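Local coordinates for protein endopolygalacturonase (Chondrostereum purpureum, PDB 1K5C) that probably hydrolyses the alpha-1,4 linkages between galacturonosyl units of polygalacturonan, as a fungal member of glycoside hydrolase family 28, at residues I63-F77 / L101-L115. Sequence-based numbering, arbitrary orientation. Where two conformers were deposited one is given.
Sequences IDGTGINFVGADHIF and LKIKGSGTYKKFEVL
Tyr109 reaches from residues 101-115 into the interior beside Ile63, Ile68 and Phe70 of the preceding coil, and its length shows how one side chain can join two faces of a solenoid. From CB the chain leaves with CG anti to the carbonyl carbon (chi1 -72°), which turns the ring inward, toward the side chains of 63-77; CG then lies near Phe70 CB. CD2 comes closest, 3.3 Å from Phe70 CB, and CE2 follows it to Ile63 CG2 at 3.7 Å. CZ is 4.1 Å from Ile68 CG2, and the hydroxyl OH ends among aliphatic carbons, 3.6 Å from Ile63 CG1. Ile103 CG2 lies over one face of the ring, toward the rim, and Leu131 and Leu133 touch the side chain from the following coil. Cut back to an alanine, this position would probably leave Ile63, Ile68 and Phe70 facing a gap, with the Phe70 ring less firmly held.

The Tyr109 and Phe70 rings are nearly parallel (16°) but slid apart, with little overlap. Phe112 continues the cluster: it lies oblique to Phe70 and takes the edge of Phe77 on its face, an offset T-shaped pair with centroids 5.4 Å apart, while Leu101 CD2 makes a CH-pi contact over a face of Phe77.

Outside, a water links Asp64 OD2 with Lys104 NZ. At the corner Ser106 OG accepts the N-H of Gly67 and also bonds Asp128, just where a beta bulge shifts the register by one residue. Backbone bonds join the parallel strands on successive faces, with aliphatic and aromatic side chains packed together inside: the right-handed parallel beta-helix of family 28.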
loop_
_atom_site.group_PDB
_atom_site.type_symbol
_atom_site.label_atom_id
_atom_site.label_comp_id
_atom_site.label_asym_id
_atom_site.label_seq_id
_atom_site.Cartn_x
_atom_site.Cartn_y
_atom_site.Cartn_z
ATOM N N ILE A 63 1.852 -8.629 -14.633
ATOM C CA ILE A 63 1.277 -9.970 -14.762
ATOM C C ILE A 63 -0.226 -9.809 -14.616
ATOM O O ILE A 63 -0.734 -9.095 -13.743
ATOM C CB ILE A 63 1.905 -10.955 -13.754
ATOM C CG1 ILE A 63 1.349 -12.386 -13.999
ATOM C CG2 ILE A 63 1.761 -10.526 -12.299
ATOM C CD1 ILE A 63 2.172 -13.452 -13.340
ATOM N N ASP A 64 -0.942 -10.445 -15.565
ATOM C CA ASP A 64 -2.410 -10.322 -15.638
ATOM C C ASP A 64 -2.955 -11.676 -15.986
ATOM O O ASP A 64 -2.613 -12.215 -17.050
ATOM C CB ASP A 64 -2.764 -9.282 -16.689
ATOM C CG ASP A 64 -4.229 -8.957 -16.789
ATOM O OD1 ASP A 64 -5.017 -9.468 -15.997
ATOM O OD2 ASP A 64 -4.562 -8.155 -17.698
ATOM N N GLY A 65 -3.797 -12.250 -15.135
ATOM C CA GLY A 65 -4.417 -13.537 -15.454
ATOM C C GLY A 65 -5.488 -13.832 -14.397
ATOM O O GLY A 65 -5.660 -13.067 -13.445
ATOM N N THR A 66 -6.165 -14.954 -14.616
ATOM C CA THR A 66 -7.304 -15.372 -13.822
ATOM C C THR A 66 -6.904 -16.629 -13.041
ATOM O O THR A 66 -6.448 -17.609 -13.616
ATOM C CB THR A 66 -8.528 -15.662 -14.696
ATOM O OG1 THR A 66 -8.871 -14.453 -15.391
ATOM C CG2 THR A 66 -9.717 -16.142 -13.868
ATOM N N GLY A 67 -7.038 -16.585 -11.715
ATOM C CA GLY A 67 -6.745 -17.766 -10.880
ATOM C C GLY A 67 -5.303 -18.167 -10.919
ATOM O O GLY A 67 -4.966 -19.358 -10.802
ATOM N N ILE A 68 -4.380 -17.188 -11.083
ATOM C CA ILE A 68 -2.954 -17.512 -11.156
ATOM C C ILE A 68 -2.441 -17.943 -9.784
ATOM O O ILE A 68 -2.809 -17.362 -8.763
ATOM C CB ILE A 68 -2.196 -16.271 -11.679
ATOM C CG1 ILE A 68 -2.756 -15.782 -13.042
ATOM C CG2 ILE A 68 -0.675 -16.504 -11.709
ATOM C CD1 ILE A 68 -2.868 -16.930 -14.063
ATOM N N ASN A 69 -1.546 -18.932 -9.808
ATOM C CA ASN A 69 -0.860 -19.381 -8.581
ATOM C C ASN A 69 0.618 -19.018 -8.778
ATOM O O ASN A 69 1.329 -19.700 -9.502
ATOM C CB ASN A 69 -1.062 -20.888 -8.452
ATOM C CG ASN A 69 -0.352 -21.479 -7.291
ATOM O OD1 ASN A 69 -0.180 -20.820 -6.265
ATOM N ND2 ASN A 69 0.091 -22.716 -7.383
ATOM N N PHE A 70 1.060 -17.909 -8.159
ATOM C CA PHE A 70 2.422 -17.435 -8.321
ATOM C C PHE A 70 3.238 -17.823 -7.126
ATOM O O PHE A 70 2.934 -17.406 -5.991
ATOM C CB PHE A 70 2.435 -15.908 -8.571
ATOM C CG PHE A 70 3.784 -15.375 -8.974
ATOM C CD1 PHE A 70 4.798 -15.155 -8.045
ATOM C CD2 PHE A 70 4.021 -15.064 -10.329
ATOM C CE1 PHE A 70 6.011 -14.658 -8.415
ATOM C CE2 PHE A 70 5.251 -14.574 -10.719
ATOM C CZ PHE A 70 6.256 -14.404 -9.765
ATOM N N VAL A 71 4.268 -18.648 -7.355
ATOM C CA VAL A 71 5.078 -19.251 -6.315
ATOM C C VAL A 71 6.450 -18.615 -6.412
ATOM O O VAL A 71 7.245 -18.932 -7.313
ATOM C CB VAL A 71 5.129 -20.796 -6.514
ATOM C CG1 VAL A 71 6.081 -21.427 -5.470
ATOM C CG2 VAL A 71 3.726 -21.384 -6.489
ATOM N N GLY A 72 6.751 -17.708 -5.491
ATOM C CA GLY A 72 7.973 -16.898 -5.598
ATOM C C GLY A 72 9.235 -17.594 -5.199
ATOM O O GLY A 72 10.327 -17.203 -5.640
ATOM N N ALA A 73 9.133 -18.599 -4.280
ATOM C CA ALA A 73 10.312 -19.343 -3.807
ATOM C C ALA A 73 11.394 -18.357 -3.296
ATOM O O ALA A 73 12.598 -18.631 -3.398
ATOM C CB ALA A 73 10.818 -20.309 -4.881
ATOM N N ASP A 74 10.952 -17.262 -2.679
ATOM C CA ASP A 74 11.794 -16.257 -2.019
ATOM C C ASP A 74 12.741 -15.520 -2.996
ATOM O O ASP A 74 13.680 -14.878 -2.575
ATOM C CB ASP A 74 12.565 -16.861 -0.838
ATOM C CG ASP A 74 11.682 -17.241 0.309
ATOM O OD1 ASP A 74 10.722 -16.518 0.581
ATOM O OD2 ASP A 74 12.049 -18.215 0.995
ATOM N N HIS A 75 12.413 -15.547 -4.294
ATOM C CA HIS A 75 13.215 -14.786 -5.252
ATOM C C HIS A 75 12.848 -13.303 -5.254
ATOM O O HIS A 75 11.874 -12.871 -4.638
ATOM C CB HIS A 75 13.088 -15.414 -6.650
ATOM C CG HIS A 75 13.775 -16.730 -6.683
ATOM N ND1 HIS A 75 15.128 -16.870 -6.746
ATOM C CD2 HIS A 75 13.227 -17.986 -6.626
ATOM C CE1 HIS A 75 15.435 -18.172 -6.719
ATOM N NE2 HIS A 75 14.339 -18.837 -6.678
ATOM N N ILE A 76 13.714 -12.541 -5.950
ATOM C CA ILE A 76 13.732 -11.072 -5.880
ATOM C C ILE A 76 13.515 -10.457 -7.256
ATOM O O ILE A 76 14.136 -10.901 -8.248
ATOM C CB ILE A 76 15.099 -10.616 -5.334
ATOM C CG1 ILE A 76 15.323 -11.108 -3.891
ATOM C CG2 ILE A 76 15.265 -9.111 -5.425
ATOM C CD1 ILE A 76 16.744 -10.939 -3.429
ATOM N N PHE A 77 12.684 -9.419 -7.277
ATOM C CA PHE A 77 12.622 -8.445 -8.383
ATOM C C PHE A 77 13.426 -7.231 -7.915
ATOM O O PHE A 77 13.026 -6.564 -6.952
ATOM C CB PHE A 77 11.180 -8.002 -8.645
ATOM C CG PHE A 77 10.258 -9.076 -9.170
ATOM C CD1 PHE A 77 9.554 -9.905 -8.278
ATOM C CD2 PHE A 77 10.056 -9.263 -10.522
ATOM C CE1 PHE A 77 8.679 -10.875 -8.772
ATOM C CE2 PHE A 77 9.178 -10.214 -10.993
ATOM C CZ PHE A 77 8.462 -11.029 -10.120
ATOM N N LEU A 101 6.081 -3.040 -10.164
ATOM C CA LEU A 101 5.276 -4.185 -10.553
ATOM C C LEU A 101 3.803 -3.792 -10.619
ATOM O O LEU A 101 3.328 -3.004 -9.806
ATOM C CB LEU A 101 5.375 -5.317 -9.515
ATOM C CG LEU A 101 6.609 -6.189 -9.526
ATOM C CD1 LEU A 101 7.855 -5.494 -9.270
ATOM C CD2 LEU A 101 6.412 -7.355 -8.557
ATOM N N LYS A 102 3.094 -4.444 -11.552
ATOM C CA LYS A 102 1.628 -4.339 -11.658
ATOM C C LYS A 102 1.064 -5.745 -11.696
ATOM O O LYS A 102 1.488 -6.564 -12.509
ATOM C CB LYS A 102 1.247 -3.587 -12.947
ATOM C CG LYS A 102 -0.230 -3.589 -13.296
ATOM C CD LYS A 102 -1.016 -2.898 -12.222
ATOM C CE LYS A 102 -1.927 -1.840 -12.739
ATOM N NZ LYS A 102 -2.719 -1.216 -11.638
ATOM N N ILE A 103 0.101 -6.015 -10.798
ATOM C CA ILE A 103 -0.567 -7.322 -10.682
ATOM C C ILE A 103 -2.057 -7.101 -10.901
ATOM O O ILE A 103 -2.684 -6.297 -10.179
ATOM C CB ILE A 103 -0.301 -7.985 -9.337
ATOM C CG1 ILE A 103 1.193 -8.171 -9.085
ATOM C CG2 ILE A 103 -1.071 -9.317 -9.236
ATOM C CD1 ILE A 103 1.555 -8.645 -7.698
ATOM N N LYS A 104 -2.628 -7.786 -11.914
ATOM C CA LYS A 104 -4.003 -7.645 -12.300
ATOM C C LYS A 104 -4.671 -9.023 -12.353
ATOM O O LYS A 104 -3.994 -10.039 -12.612
ATOM C CB LYS A 104 -4.116 -7.019 -13.725
ATOM C CG LYS A 104 -3.464 -5.701 -13.894
ATOM C CD LYS A 104 -3.813 -5.132 -15.254
ATOM C CE LYS A 104 -2.713 -4.438 -15.942
ATOM N NZ LYS A 104 -3.354 -3.950 -17.212
ATOM N N GLY A 105 -5.987 -9.037 -12.238
ATOM C CA GLY A 105 -6.764 -10.260 -12.415
ATOM C C GLY A 105 -7.080 -10.887 -11.049
ATOM O O GLY A 105 -7.675 -10.251 -10.191
ATOM N N SER A 106 -6.689 -12.150 -10.875
ATOM C CA SER A 106 -7.028 -12.858 -9.638
ATOM C C SER A 106 -6.028 -13.999 -9.434
ATOM O O SER A 106 -5.257 -14.364 -10.306
ATOM C CB SER A 106 -8.459 -13.407 -9.683
ATOM O OG SER A 106 -8.659 -14.197 -10.890
ATOM N N GLY A 107 -6.110 -14.581 -8.233
ATOM C CA GLY A 107 -5.260 -15.685 -7.843
ATOM C C GLY A 107 -4.565 -15.426 -6.524
ATOM O O GLY A 107 -5.061 -14.662 -5.683
ATOM N N THR A 108 -3.417 -16.067 -6.354
ATOM C CA THR A 108 -2.641 -16.046 -5.117
ATOM C C THR A 108 -1.176 -15.887 -5.469
ATOM O O THR A 108 -0.656 -16.684 -6.259
ATOM C CB THR A 108 -2.843 -17.339 -4.295
ATOM O OG1 THR A 108 -4.236 -17.484 -4.027
ATOM C CG2 THR A 108 -2.136 -17.314 -2.970
ATOM N N TYR A 109 -0.540 -14.869 -4.908
ATOM C CA TYR A 109 0.851 -14.511 -5.152
ATOM C C TYR A 109 1.594 -14.641 -3.841
ATOM O O TYR A 109 1.234 -13.972 -2.859
ATOM C CB TYR A 109 0.962 -13.049 -5.675
ATOM C CG TYR A 109 0.458 -12.946 -7.110
ATOM C CD1 TYR A 109 -0.865 -13.051 -7.453
ATOM C CD2 TYR A 109 1.412 -12.845 -8.140
ATOM C CE1 TYR A 109 -1.284 -13.010 -8.796
ATOM C CE2 TYR A 109 1.003 -12.821 -9.468
ATOM C CZ TYR A 109 -0.337 -12.892 -9.798
ATOM O OH TYR A 109 -0.691 -12.871 -11.118
ATOM N N LYS A 110 2.654 -15.479 -3.826
ATOM C CA LYS A 110 3.321 -15.771 -2.545
ATOM C C LYS A 110 4.823 -15.652 -2.621
ATOM O O LYS A 110 5.468 -16.032 -3.593
ATOM C CB LYS A 110 2.995 -17.265 -2.169
ATOM C CG LYS A 110 1.516 -17.579 -2.067
ATOM C CD LYS A 110 1.138 -19.038 -2.248
ATOM C CE LYS A 110 1.203 -19.448 -3.790
ATOM N NZ LYS A 110 0.696 -20.876 -3.794
ATOM N N LYS A 111 5.399 -15.186 -1.496
ATOM C CA LYS A 111 6.808 -15.457 -1.153
ATOM C C LYS A 111 7.779 -15.013 -2.211
ATOM O O LYS A 111 8.612 -15.745 -2.742
ATOM C CB LYS A 111 6.983 -16.951 -0.827
ATOM C CG LYS A 111 6.306 -17.349 0.491
ATOM C CD LYS A 111 7.088 -16.795 1.689
ATOM C CE LYS A 111 6.639 -17.310 3.017
ATOM N NZ LYS A 111 7.682 -16.814 3.994
ATOM N N PHE A 112 7.695 -13.698 -2.556
ATOM C CA PHE A 112 8.795 -13.071 -3.301
ATOM C C PHE A 112 9.063 -11.709 -2.680
ATOM O O PHE A 112 8.298 -11.204 -1.844
ATOM C CB PHE A 112 8.511 -12.983 -4.807
ATOM C CG PHE A 112 7.292 -12.170 -5.166
ATOM C CD1 PHE A 112 7.374 -10.798 -5.325
ATOM C CD2 PHE A 112 6.069 -12.840 -5.372
ATOM C CE1 PHE A 112 6.249 -10.071 -5.729
ATOM C CE2 PHE A 112 4.960 -12.128 -5.756
ATOM C CZ PHE A 112 5.037 -10.743 -5.916
ATOM N N GLU A 113 10.167 -11.116 -3.135
ATOM C CA GLU A 113 10.617 -9.818 -2.622
ATOM C C GLU A 113 10.765 -8.848 -3.782
ATOM O O GLU A 113 11.278 -9.202 -4.845
ATOM C CB GLU A 113 11.970 -9.984 -1.922
ATOM C CG GLU A 113 12.632 -8.649 -1.540
ATOM C CD GLU A 113 13.839 -8.847 -0.689
ATOM O OE1 GLU A 113 13.783 -9.453 0.361
ATOM O OE2 GLU A 113 14.865 -8.281 -1.030
ATOM N N VAL A 114 10.314 -7.627 -3.547
ATOM C CA VAL A 114 10.658 -6.476 -4.376
ATOM C C VAL A 114 11.756 -5.730 -3.637
ATOM O O VAL A 114 11.533 -5.305 -2.498
ATOM C CB VAL A 114 9.414 -5.588 -4.604
ATOM C CG1 VAL A 114 9.825 -4.302 -5.270
ATOM C CG2 VAL A 114 8.368 -6.399 -5.402
ATOM N N LEU A 115 12.912 -5.621 -4.273
ATOM C CA LEU A 115 14.085 -4.988 -3.659
ATOM C C LEU A 115 14.348 -3.650 -4.374
ATOM O O LEU A 115 14.527 -3.613 -5.610
ATOM C CB LEU A 115 15.288 -5.906 -3.824
ATOM C CG LEU A 115 16.635 -5.332 -3.354
ATOM C CD1 LEU A 115 16.647 -5.076 -1.823
ATOM C CD2 LEU A 115 17.766 -6.288 -3.709
HETATM O O HOH W 1 -2.901 -6.197 -18.714
#